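Aminotransferase, class III (Deinococcus radiodurans, PDB 3I4J) probably transfers amino groups between substrates with pyridoxal phosphate as cofactor. Local coordinates at residues 29-34 / 378-383; 74-79 / 305-310; 91-96 / 292-297; 327-332 / 415-420. The protein carries 1 engineered substitution. All coordinates share one frame; numbering follows the deposited sequence.

Interactions 2 and 3 are buried contacts and touch each other, Tyr77 and Ala78 of helix 72-84 packing on Phe92 of strand 91-95; residues of the second subunit reach both. Interactions 1 and 4 are only partly buried and also adjoin, since Leu32 and Gly383 of interaction 1 meet Leu417 and Leu420 on helix 411-428, the helix that interaction 4 joins to helix 318-339. The centres of interactions 3 and 4 lie about 38 Å apart, on opposite sides of the chain's centre. Direct hydrogen bonds across segments occur in interactions 1 and 4, the latter's weak; interactions 2 and 3 rely on packing and water bridges.

Interaction 1: residues 29-34 / 378-383; sequences RRYLDG and AALKRG
Tyr31 meets a methyl of Leu380 at the CD1-CE1 side of its ring: CE1 lies 3.6 Å from Leu380 CD1, and the two side chains cross obliquely. Leu380 brings that methyl in with CG anti to its backbone N (chi1 -173°). The phenol oxygen of Tyr31 is bonded to Asp25, while its ring meets Phe69 of the second subunit edge-to-face. The Tyr31 OH lies over one face of the Arg29 guanidinium, offset toward its rim. Arg29, its chain bent at chi3 (58°), reaches the end of helix 372-382 and donates from NH2 to Leu380 O at 2.9 Å. The N-H...O angle of 136° shows a bent bond, with the acceptor tilted from the guanidinium plane. Leu380 O also accepts from Gly383 N at 2.7 Å, the two donors arriving from opposite faces of the carbonyl plane. An alanine in place of Arg29 would probably leave Leu380 O with the Gly383 bond but without its charged donor, and the Tyr31 hydroxyl without the flat group beneath it. Backbone pairing completes the contact: Leu32 N donates to Gly383 O at 2.8 Å, and Tyr31 CA makes a CH...O contact with the same oxygen at 3.3 Å. A side chain at Gly383 would be pressed against Arg30 O and against the preceding carbonyl, consistent with its positive phi. Gly383 thus closes helix 372-382 in a Schellman motif, and the chain leaving that helix end meets strand 30-32, outermost within this chain of the small antiparallel sheet 14-32.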
loop_
_atom_site.group_PDB
_atom_site.type_symbol
_atom_site.label_atom_id
_atom_site.label_comp_id
_atom_site.label_asym_id
_atom_site.label_seq_id
_atom_site.Cartn_x
_atom_site.Cartn_y
_atom_site.Cartn_z
ATOM N N ARG C 29 8.094 -16.822 -24.461
ATOM C CA ARG C 29 9.219 -15.889 -24.532
ATOM C C ARG C 29 9.888 -15.789 -23.170
ATOM O O ARG C 29 9.216 -15.811 -22.133
ATOM C CB ARG C 29 8.758 -14.491 -24.949
ATOM C CG ARG C 29 8.289 -14.359 -26.390
ATOM C CD ARG C 29 8.213 -12.891 -26.775
ATOM N NE ARG C 29 9.510 -12.240 -26.600
ATOM C CZ ARG C 29 9.713 -10.927 -26.668
ATOM N NH1 ARG C 29 8.701 -10.104 -26.912
ATOM N NH2 ARG C 29 10.933 -10.436 -26.487
ATOM N N ARG C 30 11.214 -15.680 -23.171
ATOM C CA ARG C 30 11.956 -15.563 -21.925
ATOM C C ARG C 30 12.646 -14.205 -21.877
ATOM O O ARG C 30 13.149 -13.717 -22.890
ATOM C CB ARG C 30 13.001 -16.669 -21.797
ATOM C CG ARG C 30 13.565 -16.783 -20.394
ATOM C CD ARG C 30 14.687 -17.798 -20.287
ATOM N NE ARG C 30 15.890 -17.356 -20.979
ATOM C CZ ARG C 30 17.092 -17.890 -20.790
ATOM N NH1 ARG C 30 17.242 -18.886 -19.932
ATOM N NH2 ARG C 30 18.145 -17.420 -21.448
ATOM N N TYR C 31 12.663 -13.606 -20.690
ATOM C CA TYR C 31 13.273 -12.298 -20.488
ATOM C C TYR C 31 14.230 -12.325 -19.301
ATOM O O TYR C 31 13.974 -12.991 -18.299
ATOM C CB TYR C 31 12.202 -11.253 -20.174
ATOM C CG TYR C 31 11.052 -11.166 -21.145
ATOM C CD1 TYR C 31 11.012 -10.170 -22.115
ATOM C CD2 TYR C 31 9.966 -12.041 -21.050
ATOM C CE1 TYR C 31 9.918 -10.032 -22.965
ATOM C CE2 TYR C 31 8.863 -11.912 -21.900
ATOM C CZ TYR C 31 8.847 -10.905 -22.849
ATOM O OH TYR C 31 7.757 -10.744 -23.670
ATOM N N LEU C 32 15.331 -11.592 -19.414
ATOM C CA LEU C 32 16.278 -11.484 -18.315
ATOM C C LEU C 32 15.805 -10.204 -17.624
ATOM O O LEU C 32 15.700 -9.157 -18.260
ATOM C CB LEU C 32 17.710 -11.326 -18.841
ATOM C CG LEU C 32 18.857 -11.531 -17.839
ATOM C CD1 LEU C 32 20.170 -11.684 -18.600
ATOM C CD2 LEU C 32 18.933 -10.363 -16.864
ATOM N N ASP C 33 15.487 -10.303 -16.337
ATOM C CA ASP C 33 14.996 -9.164 -15.568
ATOM C C ASP C 33 16.152 -8.255 -15.161
ATOM O O ASP C 33 16.582 -8.256 -14.005
ATOM C CB ASP C 33 14.271 -9.665 -14.319
ATOM C CG ASP C 33 13.286 -8.657 -13.777
ATOM O OD1 ASP C 33 13.331 -7.482 -14.203
ATOM O OD2 ASP C 33 12.468 -9.040 -12.920
ATOM N N GLY C 34 16.635 -7.477 -16.123
ATOM C CA GLY C 34 17.763 -6.586 -15.890
ATOM C C GLY C 34 17.571 -5.486 -14.864
ATOM O O GLY C 34 18.550 -4.916 -14.387
ATOM N N ALA C 378 13.803 -1.789 -27.682
ATOM C CA ALA C 378 14.675 -2.675 -28.443
ATOM C C ALA C 378 15.205 -3.777 -27.535
ATOM O O ALA C 378 15.327 -4.932 -27.950
ATOM C CB ALA C 378 15.830 -1.887 -29.049
ATOM N N ALA C 379 15.516 -3.417 -26.292
ATOM C CA ALA C 379 16.018 -4.380 -25.321
ATOM C C ALA C 379 14.938 -5.421 -25.041
ATOM O O ALA C 379 15.207 -6.624 -25.011
ATOM C CB ALA C 379 16.403 -3.669 -24.030
ATOM N N LEU C 380 13.711 -4.951 -24.840
ATOM C CA LEU C 380 12.597 -5.846 -24.563
ATOM C C LEU C 380 12.452 -6.833 -25.716
ATOM O O LEU C 380 12.289 -8.033 -25.503
ATOM C CB LEU C 380 11.299 -5.050 -24.391
ATOM C CG LEU C 380 10.081 -5.855 -23.929
ATOM C CD1 LEU C 380 10.356 -6.445 -22.558
ATOM C CD2 LEU C 380 8.853 -4.960 -23.882
ATOM N N LYS C 381 12.525 -6.310 -26.938
ATOM C CA LYS C 381 12.413 -7.120 -28.148
ATOM C C LYS C 381 13.404 -8.279 -28.091
ATOM O O LYS C 381 13.087 -9.400 -28.496
ATOM C CB LYS C 381 12.707 -6.259 -29.377
ATOM C CG LYS C 381 11.778 -6.487 -30.560
ATOM C CD LYS C 381 10.374 -5.985 -30.256
ATOM C CE LYS C 381 9.496 -5.984 -31.500
ATOM N NZ LYS C 381 9.339 -7.345 -32.088
ATOM N N ARG C 382 14.606 -8.001 -27.587
ATOM C CA ARG C 382 15.647 -9.019 -27.475
ATOM C C ARG C 382 15.535 -9.858 -26.212
ATOM O O ARG C 382 16.288 -10.812 -26.024
ATOM C CB ARG C 382 17.033 -8.373 -27.538
ATOM C CG ARG C 382 17.476 -8.029 -28.947
ATOM C CD ARG C 382 18.734 -7.183 -28.945
ATOM N NE ARG C 382 19.192 -6.908 -30.303
ATOM C CZ ARG C 382 19.956 -7.726 -31.020
ATOM N NH1 ARG C 382 20.365 -8.881 -30.512
ATOM N NH2 ARG C 382 20.305 -7.389 -32.251
ATOM N N GLY C 383 14.604 -9.500 -25.336
ATOM C CA GLY C 383 14.427 -10.272 -24.121
ATOM C C GLY C 383 15.132 -9.730 -22.894
ATOM O O GLY C 383 15.531 -10.495 -22.015
#

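Interaction 2: residues 74-79 / 305-310; sequences LEEYAG and AGLSVL
Tyr77 carries most of the apolar contact, its ring reaching from helix 72-84 across to the backbone of helix 300-315. CG is anti to the backbone N (chi1 -179°), which directs the ring out between the two helices. CE1 approaches Gly306 C at 3.4 Å, and CD1 lies 3.8 Å from Leu307 CB, while Leu307 CD1 sits at the ring edge, in its plane. Tyr77 CE1 also has a looser neighbour, Leu310 CD2, at 4.3 Å. A CB at Gly306 would fall 3.1 Å from Tyr77 CZ, so the glycine leaves room for the ring. The axes of the two short segments approach to 9.7 Å at an angle of 39°, with Tyr77 and Leu307 the nearest pair of alpha carbons.

A second kind of packing sets a charged chain against a methyl. The extended Glu76 crosses Leu307 at about a right angle, its carboxylate carbon CD resting 3.7 Å from Leu307 CD2.

The polar link is indirect. Tyr77 OH donates to a water at 2.7 Å, lying in the plane of the ring, and that water donates to Gly306 O at 2.8 Å. A leucine in place of Tyr77 would probably leave this water without its phenol donor and open a gap above Gly306. Phe92 meets the ring with planes about 80° apart, and Val303 and Leu263 also touch it.

No direct hydrogen bond spans the two segments: the ring packs on backbone and leucines, and one water relays Tyr77 OH to Gly306 O, which makes the contact largely apolar.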
loop_
_atom_site.group_PDB
_atom_site.type_symbol
_atom_site.label_atom_id
_atom_site.label_comp_id
_atom_site.label_asym_id
_atom_site.label_seq_id
_atom_site.Cartn_x
_atom_site.Cartn_y
_atom_site.Cartn_z
ATOM N N LEU C 74 6.404 -9.977 13.734
ATOM C CA LEU C 74 6.824 -8.587 13.585
ATOM C C LEU C 74 7.909 -8.300 14.621
ATOM O O LEU C 74 8.918 -7.665 14.314
ATOM C CB LEU C 74 5.645 -7.628 13.788
ATOM C CG LEU C 74 5.950 -6.130 13.634
ATOM C CD1 LEU C 74 6.584 -5.866 12.273
ATOM C CD2 LEU C 74 4.669 -5.315 13.793
ATOM N N GLU C 75 7.692 -8.768 15.850
ATOM C CA GLU C 75 8.670 -8.575 16.921
ATOM C C GLU C 75 10.008 -9.183 16.510
ATOM O O GLU C 75 11.066 -8.580 16.705
ATOM C CB GLU C 75 8.203 -9.254 18.213
ATOM C CG GLU C 75 6.958 -8.665 18.854
ATOM C CD GLU C 75 7.166 -7.251 19.350
ATOM O OE1 GLU C 75 8.321 -6.899 19.690
ATOM O OE2 GLU C 75 6.174 -6.498 19.417
ATOM N N GLU C 76 9.956 -10.389 15.952
ATOM C CA GLU C 76 11.163 -11.083 15.524
ATOM C C GLU C 76 11.833 -10.351 14.369
ATOM O O GLU C 76 13.026 -10.050 14.416
ATOM C CB GLU C 76 10.828 -12.515 15.103
ATOM C CG GLU C 76 12.029 -13.323 14.638
ATOM C CD GLU C 76 11.662 -14.738 14.227
ATOM O OE1 GLU C 76 10.464 -15.097 14.312
ATOM O OE2 GLU C 76 12.573 -15.492 13.820
ATOM N N TYR C 77 11.050 -10.049 13.339
ATOM C CA TYR C 77 11.567 -9.368 12.160
ATOM C C TYR C 77 12.178 -7.998 12.460
ATOM O O TYR C 77 13.257 -7.681 11.961
ATOM C CB TYR C 77 10.453 -9.216 11.120
ATOM C CG TYR C 77 10.902 -8.539 9.850
ATOM C CD1 TYR C 77 11.870 -9.119 9.031
ATOM C CD2 TYR C 77 10.356 -7.315 9.464
ATOM C CE1 TYR C 77 12.288 -8.497 7.854
ATOM C CE2 TYR C 77 10.766 -6.687 8.291
ATOM C CZ TYR C 77 11.730 -7.280 7.493
ATOM O OH TYR C 77 12.133 -6.652 6.336
ATOM N N ALA C 78 11.491 -7.187 13.263
ATOM C CA ALA C 78 11.988 -5.855 13.599
ATOM C C ALA C 78 13.413 -5.932 14.139
ATOM O O ALA C 78 14.282 -5.169 13.722
ATOM C CB ALA C 78 11.074 -5.188 14.627
ATOM N N GLY C 79 13.645 -6.857 15.064
ATOM C CA GLY C 79 14.976 -7.015 15.631
ATOM C C GLY C 79 15.985 -7.509 14.610
ATOM O O GLY C 79 17.105 -6.989 14.525
ATOM N N ALA C 305 7.198 -12.693 4.983
ATOM C CA ALA C 305 7.878 -12.702 3.694
ATOM C C ALA C 305 9.184 -11.927 3.827
ATOM O O ALA C 305 10.224 -12.359 3.327
ATOM C CB ALA C 305 6.992 -12.071 2.623
ATOM N N GLY C 306 9.116 -10.781 4.501
ATOM C CA GLY C 306 10.303 -9.969 4.709
ATOM C C GLY C 306 11.351 -10.736 5.492
ATOM O O GLY C 306 12.532 -10.720 5.141
ATOM N N LEU C 307 10.922 -11.420 6.549
ATOM C CA LEU C 307 11.844 -12.200 7.376
ATOM C C LEU C 307 12.518 -13.318 6.579
ATOM O O LEU C 307 13.720 -13.554 6.720
ATOM C CB LEU C 307 11.096 -12.790 8.578
ATOM C CG LEU C 307 11.912 -13.617 9.582
ATOM C CD1 LEU C 307 13.016 -12.757 10.189
ATOM C CD2 LEU C 307 10.989 -14.141 10.670
ATOM N N SER C 308 11.748 -14.011 5.745
ATOM C CA SER C 308 12.295 -15.097 4.936
ATOM C C SER C 308 13.291 -14.536 3.923
ATOM O O SER C 308 14.344 -15.126 3.672
ATOM C CB SER C 308 11.167 -15.843 4.215
ATOM O OG SER C 308 11.682 -16.891 3.406
ATOM N N VAL C 309 12.954 -13.394 3.338
ATOM C CA VAL C 309 13.835 -12.755 2.368
ATOM C C VAL C 309 15.138 -12.353 3.063
ATOM O O VAL C 309 16.219 -12.519 2.508
ATOM C CB VAL C 309 13.166 -11.504 1.744
ATOM C CG1 VAL C 309 14.196 -10.674 0.980
ATOM C CG2 VAL C 309 12.046 -11.942 0.796
ATOM N N LEU C 310 15.029 -11.837 4.283
ATOM C CA LEU C 310 16.214 -11.439 5.034
ATOM C C LEU C 310 17.113 -12.649 5.310
ATOM O O LEU C 310 18.338 -12.552 5.200
ATOM C CB LEU C 310 15.811 -10.764 6.346
ATOM C CG LEU C 310 16.956 -10.264 7.233
ATOM C CD1 LEU C 310 17.831 -9.272 6.464
ATOM C CD2 LEU C 310 16.379 -9.621 8.485
HETATM O O HOH W 1 13.606 -8.171 4.609
#

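Interaction 3: residues 91-96 / 292-297; sequences RFWAVS and HGFTYA. With SO4 (sulfate ion), chain E.
The side chains of Trp93 and Phe294 cross at about a right angle, Phe294 CD2 lying near the indole plane at its edge, 3.9 Å from Trp93 CZ2. Trp93 gets there with CG anti to the backbone N (chi1 170°), NE1 held by Ser104. Phe294 has CG anti to its carbonyl carbon (chi1 -62°), on a backbone with positive phi that opens the type I turn from Phe294 to Ala297. At its far end Ala297 CB packs against Ala94 O at 3.3 Å. Ser96 OG lies 3.5 Å from Tyr296 CB, and a water, contested by other acceptors, lies 3.3 Å from Ser96 OG and 3.0 Å from Tyr296 O.

Thr295, turned away from the strand, binds a sulfate ion, probably from the crystallisation liquor. Its N and OG1 donate to sulfate O4, at 3.0 Å and 2.8 Å, and Ser99 N of the second subunit binds the same ion, consistent with the intersubunit phosphate site of pyridoxal phosphate in class-III aminotransferases.

Strand 91-95, outermost within this chain of the large mixed sheet, pairs with strand 271-275; helix 98-115 touches Val95 and Phe294, helix 72-84 covers Phe92, and Arg7 of the second subunit bonds to the loop.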
loop_
_atom_site.group_PDB
_atom_site.type_symbol
_atom_site.label_atom_id
_atom_site.label_comp_id
_atom_site.label_asym_id
_atom_site.label_seq_id
_atom_site.Cartn_x
_atom_site.Cartn_y
_atom_site.Cartn_z
ATOM N N ARG C 91 13.917 1.570 15.878
ATOM C CA ARG C 91 12.536 1.093 15.912
ATOM C C ARG C 91 11.944 1.015 14.512
ATOM O O ARG C 91 11.994 1.981 13.758
ATOM C CB ARG C 91 11.694 2.028 16.771
ATOM C CG ARG C 91 12.087 2.026 18.240
ATOM C CD ARG C 91 11.507 0.817 18.968
ATOM N NE ARG C 91 11.837 0.834 20.388
ATOM C CZ ARG C 91 11.127 0.220 21.330
ATOM N NH1 ARG C 91 10.033 -0.463 21.009
ATOM N NH2 ARG C 91 11.514 0.286 22.594
ATOM N N PHE C 92 11.360 -0.138 14.198
ATOM C CA PHE C 92 10.780 -0.413 12.891
ATOM C C PHE C 92 9.282 -0.130 12.792
ATOM O O PHE C 92 8.470 -0.717 13.509
ATOM C CB PHE C 92 11.053 -1.876 12.519
ATOM C CG PHE C 92 10.517 -2.280 11.168
ATOM C CD1 PHE C 92 10.890 -1.584 10.017
ATOM C CD2 PHE C 92 9.647 -3.360 11.047
ATOM C CE1 PHE C 92 10.401 -1.963 8.768
ATOM C CE2 PHE C 92 9.156 -3.745 9.800
ATOM C CZ PHE C 92 9.534 -3.043 8.659
ATOM N N TRP C 93 8.937 0.776 11.886
ATOM C CA TRP C 93 7.556 1.151 11.619
ATOM C C TRP C 93 7.235 0.508 10.269
ATOM O O TRP C 93 7.697 0.969 9.224
ATOM C CB TRP C 93 7.435 2.674 11.537
ATOM C CG TRP C 93 6.103 3.163 11.037
ATOM C CD1 TRP C 93 5.858 3.828 9.867
ATOM C CD2 TRP C 93 4.840 3.037 11.698
ATOM N NE1 TRP C 93 4.521 4.128 9.762
ATOM C CE2 TRP C 93 3.872 3.653 10.872
ATOM C CE3 TRP C 93 4.432 2.465 12.914
ATOM C CZ2 TRP C 93 2.518 3.716 11.223
ATOM C CZ3 TRP C 93 3.083 2.528 13.263
ATOM C CH2 TRP C 93 2.142 3.150 12.417
ATOM N N ALA C 94 6.454 -0.568 10.305
ATOM C CA ALA C 94 6.115 -1.303 9.096
ATOM C C ALA C 94 4.880 -0.771 8.384
ATOM O O ALA C 94 3.883 -0.437 9.019
ATOM C CB ALA C 94 5.910 -2.789 9.434
ATOM N N VAL C 95 4.971 -0.685 7.061
ATOM C CA VAL C 95 3.853 -0.253 6.229
ATOM C C VAL C 95 3.837 -1.116 4.964
ATOM O O VAL C 95 4.630 -2.059 4.840
ATOM C CB VAL C 95 3.928 1.257 5.863
ATOM C CG1 VAL C 95 3.703 2.097 7.111
ATOM C CG2 VAL C 95 5.264 1.590 5.215
ATOM N N SER C 96 2.946 -0.807 4.026
ATOM C CA SER C 96 2.824 -1.614 2.815
ATOM C C SER C 96 3.578 -1.115 1.586
ATOM O O SER C 96 3.885 -1.904 0.694
ATOM C CB SER C 96 1.346 -1.782 2.449
ATOM O OG SER C 96 0.622 -2.380 3.509
ATOM N N HIS C 292 -2.639 6.532 12.820
ATOM C CA HIS C 292 -3.827 5.690 13.016
ATOM C C HIS C 292 -4.283 4.719 11.918
ATOM O O HIS C 292 -4.585 3.562 12.207
ATOM C CB HIS C 292 -5.020 6.576 13.390
ATOM C CG HIS C 292 -4.767 7.470 14.564
ATOM N ND1 HIS C 292 -3.804 8.457 14.554
ATOM C CD2 HIS C 292 -5.354 7.531 15.783
ATOM C CE1 HIS C 292 -3.810 9.086 15.716
ATOM N NE2 HIS C 292 -4.741 8.543 16.479
ATOM N N GLY C 293 -4.360 5.181 10.674
ATOM C CA GLY C 293 -4.820 4.314 9.595
ATOM C C GLY C 293 -4.008 3.058 9.307
ATOM O O GLY C 293 -3.799 2.214 10.185
ATOM N N PHE C 294 -3.583 2.927 8.052
ATOM C CA PHE C 294 -2.771 1.805 7.585
ATOM C C PHE C 294 -3.290 0.431 7.990
ATOM O O PHE C 294 -2.746 -0.226 8.875
ATOM C CB PHE C 294 -1.330 1.986 8.064
ATOM C CG PHE C 294 -0.672 3.223 7.529
ATOM C CD1 PHE C 294 -0.560 3.425 6.157
ATOM C CD2 PHE C 294 -0.173 4.191 8.393
ATOM C CE1 PHE C 294 0.039 4.575 5.649
ATOM C CE2 PHE C 294 0.429 5.345 7.896
ATOM C CZ PHE C 294 0.536 5.537 6.522
ATOM N N THR C 295 -4.336 -0.013 7.308
ATOM C CA THR C 295 -4.943 -1.301 7.601
ATOM C C THR C 295 -3.970 -2.473 7.589
ATOM O O THR C 295 -3.999 -3.321 8.494
ATOM C CB THR C 295 -6.071 -1.595 6.612
ATOM O OG1 THR C 295 -7.076 -0.587 6.744
ATOM C CG2 THR C 295 -6.676 -2.971 6.881
ATOM N N TYR C 296 -3.115 -2.523 6.572
ATOM C CA TYR C 296 -2.160 -3.616 6.444
ATOM C C TYR C 296 -0.765 -3.343 7.001
ATOM O O TYR C 296 0.161 -4.104 6.742
ATOM C CB TYR C 296 -2.075 -4.061 4.978
ATOM C CG TYR C 296 -3.191 -5.018 4.595
ATOM C CD1 TYR C 296 -3.107 -6.372 4.913
ATOM C CD2 TYR C 296 -4.340 -4.565 3.947
ATOM C CE1 TYR C 296 -4.138 -7.260 4.593
ATOM C CE2 TYR C 296 -5.384 -5.448 3.622
ATOM C CZ TYR C 296 -5.272 -6.792 3.947
ATOM O OH TYR C 296 -6.277 -7.684 3.609
ATOM N N ALA C 297 -0.615 -2.269 7.774
ATOM C CA ALA C 297 0.686 -1.959 8.371
ATOM C C ALA C 297 1.010 -3.065 9.373
ATOM O O ALA C 297 0.207 -3.347 10.264
ATOM C CB ALA C 297 0.633 -0.626 9.079
HETATM S S SO4 E . -5.448 1.471 4.125
HETATM O O1 SO4 E . -4.009 1.789 4.065
HETATM O O2 SO4 E . -6.160 2.326 3.160
HETATM O O3 SO4 E . -5.650 0.057 3.742
HETATM O O4 SO4 E . -5.925 1.702 5.497
HETATM O O HOH W 2 3.638 -3.818 6.758
HETATM O O HOH W 3 2.288 -4.936 4.721
#

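Interaction 4: residues 327-332 / 415-420. Engineered in segment 415-420: Gly416 (natural residue Glu).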
loop_
_atom_site.group_PDB
_atom_site.type_symbol
_atom_site.label_atom_id
_atom_site.label_comp_id
_atom_site.label_asym_id
_atom_site.label_seq_id
_atom_site.Cartn_x
_atom_site.Cartn_y
_atom_site.Cartn_z
ATOM N N ALA C 327 30.449 -4.736 -9.683
ATOM C CA ALA C 327 31.727 -4.339 -10.268
ATOM C C ALA C 327 31.841 -4.906 -11.683
ATOM O O ALA C 327 32.254 -4.211 -12.617
ATOM C CB ALA C 327 32.883 -4.847 -9.398
ATOM N N GLN C 328 31.460 -6.168 -11.841
ATOM C CA GLN C 328 31.510 -6.823 -13.143
ATOM C C GLN C 328 30.605 -6.124 -14.154
ATOM O O GLN C 328 31.013 -5.847 -15.279
ATOM C CB GLN C 328 31.085 -8.292 -13.021
ATOM C CG GLN C 328 30.976 -9.001 -14.366
ATOM C CD GLN C 328 30.353 -10.378 -14.261
ATOM O OE1 GLN C 328 29.799 -10.746 -13.223
ATOM N NE2 GLN C 328 30.424 -11.140 -15.344
ATOM N N LEU C 329 29.370 -5.840 -13.753
ATOM C CA LEU C 329 28.436 -5.186 -14.661
ATOM C C LEU C 329 28.903 -3.774 -15.020
ATOM O O LEU C 329 28.828 -3.372 -16.179
ATOM C CB LEU C 329 27.032 -5.164 -14.041
ATOM C CG LEU C 329 25.848 -4.678 -14.889
ATOM C CD1 LEU C 329 25.914 -5.258 -16.296
ATOM C CD2 LEU C 329 24.550 -5.098 -14.200
ATOM N N LEU C 330 29.398 -3.028 -14.038
ATOM C CA LEU C 330 29.879 -1.672 -14.301
ATOM C C LEU C 330 31.029 -1.709 -15.308
ATOM O O LEU C 330 31.083 -0.895 -16.227
ATOM C CB LEU C 330 30.358 -1.004 -13.004
ATOM C CG LEU C 330 31.031 0.366 -13.182
ATOM C CD1 LEU C 330 30.082 1.329 -13.890
ATOM C CD2 LEU C 330 31.437 0.916 -11.816
ATOM N N ALA C 331 31.944 -2.661 -15.130
ATOM C CA ALA C 331 33.087 -2.795 -16.029
ATOM C C ALA C 331 32.586 -3.082 -17.439
ATOM O O ALA C 331 33.142 -2.587 -18.420
ATOM C CB ALA C 331 34.001 -3.922 -15.550
ATOM N N GLY C 332 31.525 -3.881 -17.530
ATOM C CA GLY C 332 30.957 -4.217 -18.821
ATOM C C GLY C 332 30.345 -3.017 -19.518
ATOM O O GLY C 332 30.489 -2.853 -20.733
ATOM N N ASP C 415 27.042 -11.393 -17.892
ATOM C CA ASP C 415 27.566 -11.285 -19.250
ATOM C C ASP C 415 26.429 -11.381 -20.265
ATOM O O ASP C 415 26.452 -10.708 -21.294
ATOM C CB ASP C 415 28.613 -12.370 -19.525
ATOM C CG ASP C 415 29.920 -12.112 -18.801
ATOM O OD1 ASP C 415 30.323 -10.933 -18.704
ATOM O OD2 ASP C 415 30.550 -13.083 -18.339
ATOM N N GLY C 416 25.434 -12.213 -19.968
ATOM C CA GLY C 416 24.299 -12.350 -20.867
ATOM C C GLY C 416 23.515 -11.053 -20.942
ATOM O O GLY C 416 23.054 -10.641 -22.009
ATOM N N LEU C 417 23.357 -10.405 -19.796
ATOM C CA LEU C 417 22.644 -9.135 -19.729
ATOM C C LEU C 417 23.377 -8.121 -20.608
ATOM O O LEU C 417 22.763 -7.405 -21.396
ATOM C CB LEU C 417 22.587 -8.651 -18.275
ATOM C CG LEU C 417 21.871 -7.343 -17.931
ATOM C CD1 LEU C 417 21.626 -7.293 -16.424
ATOM C CD2 LEU C 417 22.699 -6.151 -18.378
ATOM N N LEU C 418 24.700 -8.077 -20.469
ATOM C CA LEU C 418 25.522 -7.158 -21.253
ATOM C C LEU C 418 25.393 -7.426 -22.755
ATOM O O LEU C 418 25.333 -6.492 -23.554
ATOM C CB LEU C 418 26.990 -7.267 -20.817
ATOM C CG LEU C 418 27.306 -6.724 -19.416
ATOM C CD1 LEU C 418 28.660 -7.224 -18.958
ATOM C CD2 LEU C 418 27.279 -5.201 -19.431
ATOM N N ALA C 419 25.338 -8.699 -23.136
ATOM C CA ALA C 419 25.208 -9.066 -24.543
ATOM C C ALA C 419 23.870 -8.586 -25.095
ATOM O O ALA C 419 23.792 -8.076 -26.214
ATOM C CB ALA C 419 25.329 -10.577 -24.704
ATOM N N LEU C 420 22.816 -8.748 -24.303
ATOM C CA LEU C 420 21.487 -8.317 -24.720
ATOM C C LEU C 420 21.440 -6.798 -24.861
ATOM O O LEU C 420 20.848 -6.265 -25.801
ATOM C CB LEU C 420 20.440 -8.779 -23.704
ATOM C CG LEU C 420 20.305 -10.298 -23.534
ATOM C CD1 LEU C 420 19.331 -10.594 -22.406
ATOM C CD2 LEU C 420 19.835 -10.938 -24.841
HETATM O O HOH W 4 32.393 -9.942 -17.397
#
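Gln328 extends toward Asp415, CG anti to the backbone N, and its NE2 makes a weak hydrogen bond to Asp415 OD1, 3.4 Å long with an N-H...O angle of 133°. Amide and carboxylate planes stand 79° apart. A water reinforces the link, accepting from Gln328 NE2 at 3.1 Å and donating to Asp415 OD1 at 2.6 Å. The amide has further partners: OE1 bonds to Arg325 and NE2 to Ala411 O.

One residue on, Leu329 supplies the apolar core. Its CD1 lies 3.9 Å from Leu417 CD2 and presses on Leu418 CD2 at 3.4 Å, closer than usual van der Waals contact. This is side-by-side packing of two helices running in roughly the same direction, 318-339 and 411-428, the axes of their short segments 10.1 Å apart at closest approach with a crossing angle of -24°. Leu353 of strand 352-357 also touches Leu329, while Leu417 packs on Leu32 of strand 30-32.

Gly332, a turn later, receives Leu418: CD2 comes within 3.8 Å of Gly332 C, and CD1 equally near Gly332 CA. A CB on Gly332 would clash with Leu418 CD1 as that leucine stands, its CG anti to the carbonyl carbon.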